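Local structure of ALKF (Bacillus cereus, 3ZBO) at residues M83-F88 / Q116-K121; V104-L109 / M131-S136. The protein is of unknown function but has affinity for branched DNA structures such as Holliday junctions and is related to the HEAT-like repeat DNA glycosylases. One frame throughout, in Å; residues are numbered along the deposited sequence.

Interaction 1 of 2, residues M83-F88 / Q116-K121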
# COMPACT_ATOMS: atom_id res chain seq x y z
N MET A 83 -15.78 5.98 5.52
CA MET A 83 -14.73 6.88 6.02
C MET A 83 -14.67 8.11 5.13
O MET A 83 -14.74 8.00 3.88
CB MET A 83 -13.36 6.11 6.01
CG MET A 83 -13.22 5.14 7.17
SD MET A 83 -11.70 4.21 7.03
CE MET A 83 -10.48 5.48 7.35
N SER A 84 -14.51 9.28 5.75
CA SER A 84 -14.38 10.52 5.02
C SER A 84 -12.91 10.83 4.67
O SER A 84 -11.96 10.17 5.20
CB SER A 84 -14.86 11.67 5.94
OG SER A 84 -14.02 11.72 7.06
N GLU A 85 -12.71 11.85 3.84
CA GLU A 85 -11.37 12.35 3.61
C GLU A 85 -10.67 12.69 4.94
O GLU A 85 -9.46 12.39 5.12
CB GLU A 85 -11.39 13.55 2.60
CG GLU A 85 -10.05 14.11 2.39
CD GLU A 85 -10.04 15.15 1.25
OE1 GLU A 85 -11.05 15.22 0.50
OE2 GLU A 85 -9.03 15.83 1.10
N SER A 86 -11.38 13.36 5.90
CA SER A 86 -10.77 13.75 7.14
C SER A 86 -10.30 12.48 7.89
O SER A 86 -9.26 12.51 8.50
CB SER A 86 -11.80 14.59 7.99
OG SER A 86 -11.24 14.77 9.27
N ASP A 87 -11.09 11.39 7.80
CA ASP A 87 -10.73 10.17 8.49
C ASP A 87 -9.42 9.62 7.89
O ASP A 87 -8.51 9.21 8.63
CB ASP A 87 -11.78 9.09 8.35
CG ASP A 87 -13.11 9.42 9.10
OD1 ASP A 87 -13.05 10.12 10.14
OD2 ASP A 87 -14.20 8.95 8.62
N PHE A 88 -9.38 9.56 6.55
CA PHE A 88 -8.13 9.08 5.93
C PHE A 88 -6.95 9.96 6.23
O PHE A 88 -5.82 9.42 6.44
CB PHE A 88 -8.32 8.92 4.43
CG PHE A 88 -9.05 7.66 4.07
CD1 PHE A 88 -8.39 6.39 4.20
CD2 PHE A 88 -10.32 7.71 3.61
CE1 PHE A 88 -9.16 5.20 3.92
CE2 PHE A 88 -11.08 6.52 3.33
CZ PHE A 88 -10.45 5.25 3.50
N GLN A 116 -9.34 8.01 -5.67
CA GLN A 116 -8.48 8.81 -6.51
C GLN A 116 -8.38 10.26 -6.02
O GLN A 116 -7.30 10.85 -6.09
CB GLN A 116 -8.95 8.81 -8.01
CG GLN A 116 -8.79 7.44 -8.67
CD GLN A 116 -9.12 7.50 -10.14
OE1 GLN A 116 -8.64 8.39 -10.90
NE2 GLN A 116 -9.86 6.43 -10.56
N ASP A 117 -9.48 10.82 -5.50
CA ASP A 117 -9.39 12.23 -5.08
C ASP A 117 -8.38 12.39 -3.93
O ASP A 117 -7.52 13.29 -3.92
CB ASP A 117 -10.75 12.66 -4.62
CG ASP A 117 -11.69 12.92 -5.80
OD1 ASP A 117 -11.19 13.06 -6.98
OD2 ASP A 117 -12.90 12.98 -5.54
N VAL A 118 -8.44 11.48 -2.93
CA VAL A 118 -7.56 11.55 -1.79
C VAL A 118 -6.12 11.16 -2.21
O VAL A 118 -5.16 11.87 -1.89
CB VAL A 118 -8.01 10.64 -0.69
CG1 VAL A 118 -6.98 10.67 0.48
CG2 VAL A 118 -9.39 11.10 -0.18
N ALA A 119 -5.99 10.11 -3.00
CA ALA A 119 -4.61 9.74 -3.43
C ALA A 119 -3.94 10.81 -4.23
O ALA A 119 -2.75 11.05 -4.11
CB ALA A 119 -4.69 8.44 -4.29
N ASP A 120 -4.70 11.47 -5.10
CA ASP A 120 -4.13 12.63 -5.84
C ASP A 120 -3.61 13.76 -4.95
O ASP A 120 -2.48 14.32 -5.17
CB ASP A 120 -5.13 13.21 -6.83
CG ASP A 120 -5.49 12.26 -7.96
OD1 ASP A 120 -4.71 11.29 -8.26
OD2 ASP A 120 -6.51 12.54 -8.64
N LYS A 121 -4.39 14.09 -3.90
CA LYS A 121 -3.93 15.07 -2.97
C LYS A 121 -2.68 14.61 -2.29
O LYS A 121 -1.71 15.37 -2.06
CB LYS A 121 -5.00 15.38 -1.91
CG LYS A 121 -6.14 16.17 -2.54
CD LYS A 121 -7.14 16.51 -1.41
CE LYS A 121 -8.42 17.05 -2.05
NZ LYS A 121 -9.16 17.77 -0.88
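Glu85 reaches across from the first turn of helix 85-94 and meets two side chains of helix 115-124, Val118 with its methylene part and Lys121 with its carboxylate. With CG anti to the backbone N (chi1 178°) and an extended chain beyond it, Glu85 runs past Val118 in the opposite sense, so that Glu85 CG lies 4.0 Å from Val118 CG2. The Lys121 chain, also extended, crosses the end of Glu85 at about a right angle. Lys121 NZ donates to Glu85 OE2 at 2.8 Å, using the syn lone pair of that oxygen, in a salt bridge; Glu85 OE1 is more distant from Lys121 NZ, at 3.5 Å. Val118 is buried, whereas Lys121 is exposed at the surface. At the start of the same helix as Glu85, two reciprocal bonds form: Asp87 N donates to Ser84 OG at 3.0 Å, and Ser84 N donates to Asp87 OD2 at 2.9 Å, from above the carboxylate plane. The side chains of Phe88 and Val118 also touch helix 98-110. Ser84 as N-cap, together with Asp87, makes a classic capping box, here at the start of a helix in a mainly helical protein related to the HEAT-like repeat DNA glycosylases.

Interaction 2 of 2, residues V104-L109 / M131-S136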
# COMPACT_ATOMS: atom_id res chain seq x y z
N VAL A 104 -1.61 -0.63 4.59
CA VAL A 104 -2.75 -0.47 5.52
C VAL A 104 -3.59 0.74 5.09
O VAL A 104 -4.68 0.56 4.52
CB VAL A 104 -2.30 -0.27 6.95
CG1 VAL A 104 -3.56 -0.10 7.86
CG2 VAL A 104 -1.50 -1.46 7.42
N VAL A 105 -3.07 1.97 5.14
CA VAL A 105 -3.89 3.10 4.77
C VAL A 105 -4.20 3.12 3.28
O VAL A 105 -5.36 3.33 2.91
CB VAL A 105 -3.16 4.38 5.20
CG1 VAL A 105 -4.08 5.60 4.90
CG2 VAL A 105 -2.86 4.38 6.75
N ALA A 106 -3.20 2.90 2.40
CA ALA A 106 -3.50 2.95 0.94
C ALA A 106 -4.48 1.82 0.57
O ALA A 106 -5.28 2.02 -0.36
CB ALA A 106 -2.20 2.76 0.18
N VAL A 107 -4.39 0.65 1.23
CA VAL A 107 -5.27 -0.44 0.81
C VAL A 107 -6.70 -0.11 1.33
O VAL A 107 -7.65 -0.29 0.53
CB VAL A 107 -4.75 -1.76 1.39
CG1 VAL A 107 -5.73 -2.89 1.02
CG2 VAL A 107 -3.35 -2.13 0.92
N THR A 108 -6.85 0.36 2.56
CA THR A 108 -8.18 0.77 3.02
C THR A 108 -8.74 1.87 2.10
O THR A 108 -9.86 1.81 1.66
CB THR A 108 -8.04 1.26 4.41
OG1 THR A 108 -7.54 0.18 5.23
CG2 THR A 108 -9.40 1.65 4.99
N LEU A 109 -7.88 2.81 1.73
CA LEU A 109 -8.33 3.89 0.78
C LEU A 109 -8.79 3.35 -0.56
O LEU A 109 -9.78 3.84 -1.14
CB LEU A 109 -7.22 4.96 0.63
CG LEU A 109 -7.53 6.15 -0.34
CD1 LEU A 109 -8.75 6.95 0.26
CD2 LEU A 109 -6.32 7.04 -0.47
N MET A 131 2.90 10.63 -0.02
CA MET A 131 3.00 10.38 -1.45
C MET A 131 3.12 8.88 -1.69
O MET A 131 2.56 8.41 -2.66
CB MET A 131 4.26 11.06 -2.07
CG MET A 131 4.01 12.60 -1.94
SD MET A 131 5.30 13.52 -2.85
CE MET A 131 6.81 13.14 -1.95
N SER A 132 3.91 8.19 -0.86
CA SER A 132 4.01 6.70 -1.03
C SER A 132 2.61 6.07 -0.95
O SER A 132 2.30 5.17 -1.75
CB SER A 132 4.90 6.13 0.08
OG SER A 132 5.15 4.77 -0.23
N ALA A 133 1.78 6.51 -0.02
CA ALA A 133 0.42 5.95 0.10
C ALA A 133 -0.40 6.30 -1.13
O ALA A 133 -1.17 5.43 -1.59
CB ALA A 133 -0.29 6.50 1.36
N GLY A 134 -0.24 7.52 -1.70
CA GLY A 134 -1.08 7.87 -2.81
C GLY A 134 -0.68 7.03 -4.05
O GLY A 134 -1.60 6.52 -4.72
N TRP A 135 0.62 6.86 -4.34
CA TRP A 135 1.07 5.97 -5.50
C TRP A 135 0.65 4.57 -5.21
O TRP A 135 0.17 3.88 -6.14
CB TRP A 135 2.57 6.09 -5.66
CG TRP A 135 2.98 7.45 -6.21
CD1 TRP A 135 3.61 8.48 -5.58
CD2 TRP A 135 2.86 7.86 -7.61
NE1 TRP A 135 3.82 9.54 -6.46
CE2 TRP A 135 3.38 9.16 -7.71
CE3 TRP A 135 2.35 7.22 -8.77
CZ2 TRP A 135 3.44 9.88 -8.92
CZ3 TRP A 135 2.38 7.90 -9.97
CH2 TRP A 135 2.92 9.23 -10.08
N SER A 136 0.80 4.11 -3.94
CA SER A 136 0.41 2.73 -3.61
C SER A 136 -1.10 2.51 -3.87
O SER A 136 -1.46 1.48 -4.42
CB SER A 136 0.73 2.38 -2.16
OG SER A 136 2.18 2.43 -1.93
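Ala106 sets its methyl group against the backbone of helix 128-144, with Ala106 CB 3.4 Å from Ala133 O and 3.8 Å from Ser136 CB. The methyl of Ala133 comes from the other helix to meet it, the two CB atoms being 4.4 Å apart. Because the side chains at the meeting point are this small, the helices come very close: the CA atoms of Ala106 and Ala133 are separated by 5.0 Å. No hydrogen bond crosses between the segments, and the contact rests on van der Waals packing of methyl, methylene and carbonyl groups.

Ser136 presents its CB to Ala106 while its hydroxyl is turned back to its own helix. With OG anti to the carbonyl carbon (chi1 -64°), Ser136 OG donates to Ser132 O at 2.7 Å, from above the carbonyl plane. Ser136 N bonds the same oxygen from the opposite face, so two donors grip it and the buried hydroxyl has a partner within its own helix. Thr108 OG1 likewise donates to the carbonyl four residues back, Val104 O, at 3.0 Å, from above its plane, and Arg240 also bonds that OG1.

The contact is wholly buried near the centre of the chain. Trp122 of helix 115-124 touches Val105, Leu109 and Ala133, and Ile92 of helix 85-94 touches Val105 and Ala133, while helix 171-187 packs against Ser132 and Trp135 of helix 128-144.

In the fold
Interactions 1 and 2 have centres 10 Å apart and bring four helices together: 85-94, 98-110, 115-124 and 128-144. Their segments alternate along the chain, so each contact joins a helix to the next but one, and the two interlock. Phe88 of interaction 1 packs on helix 98-110, Phe88 CE1 lying 3.5 Å from Leu109 N, and Val118 CG1 is 3.8 Å from Leu109 CD2. Helices 115-124 and 128-144 also touch, with Ala119 CB 3.7 Å from Gly134 O. The centre of interaction 2 is about 5 Å from the centre of the chain, that of interaction 1 about 14 Å, so interaction 2 is the deeper of the two, and interaction 1 is only partly buried.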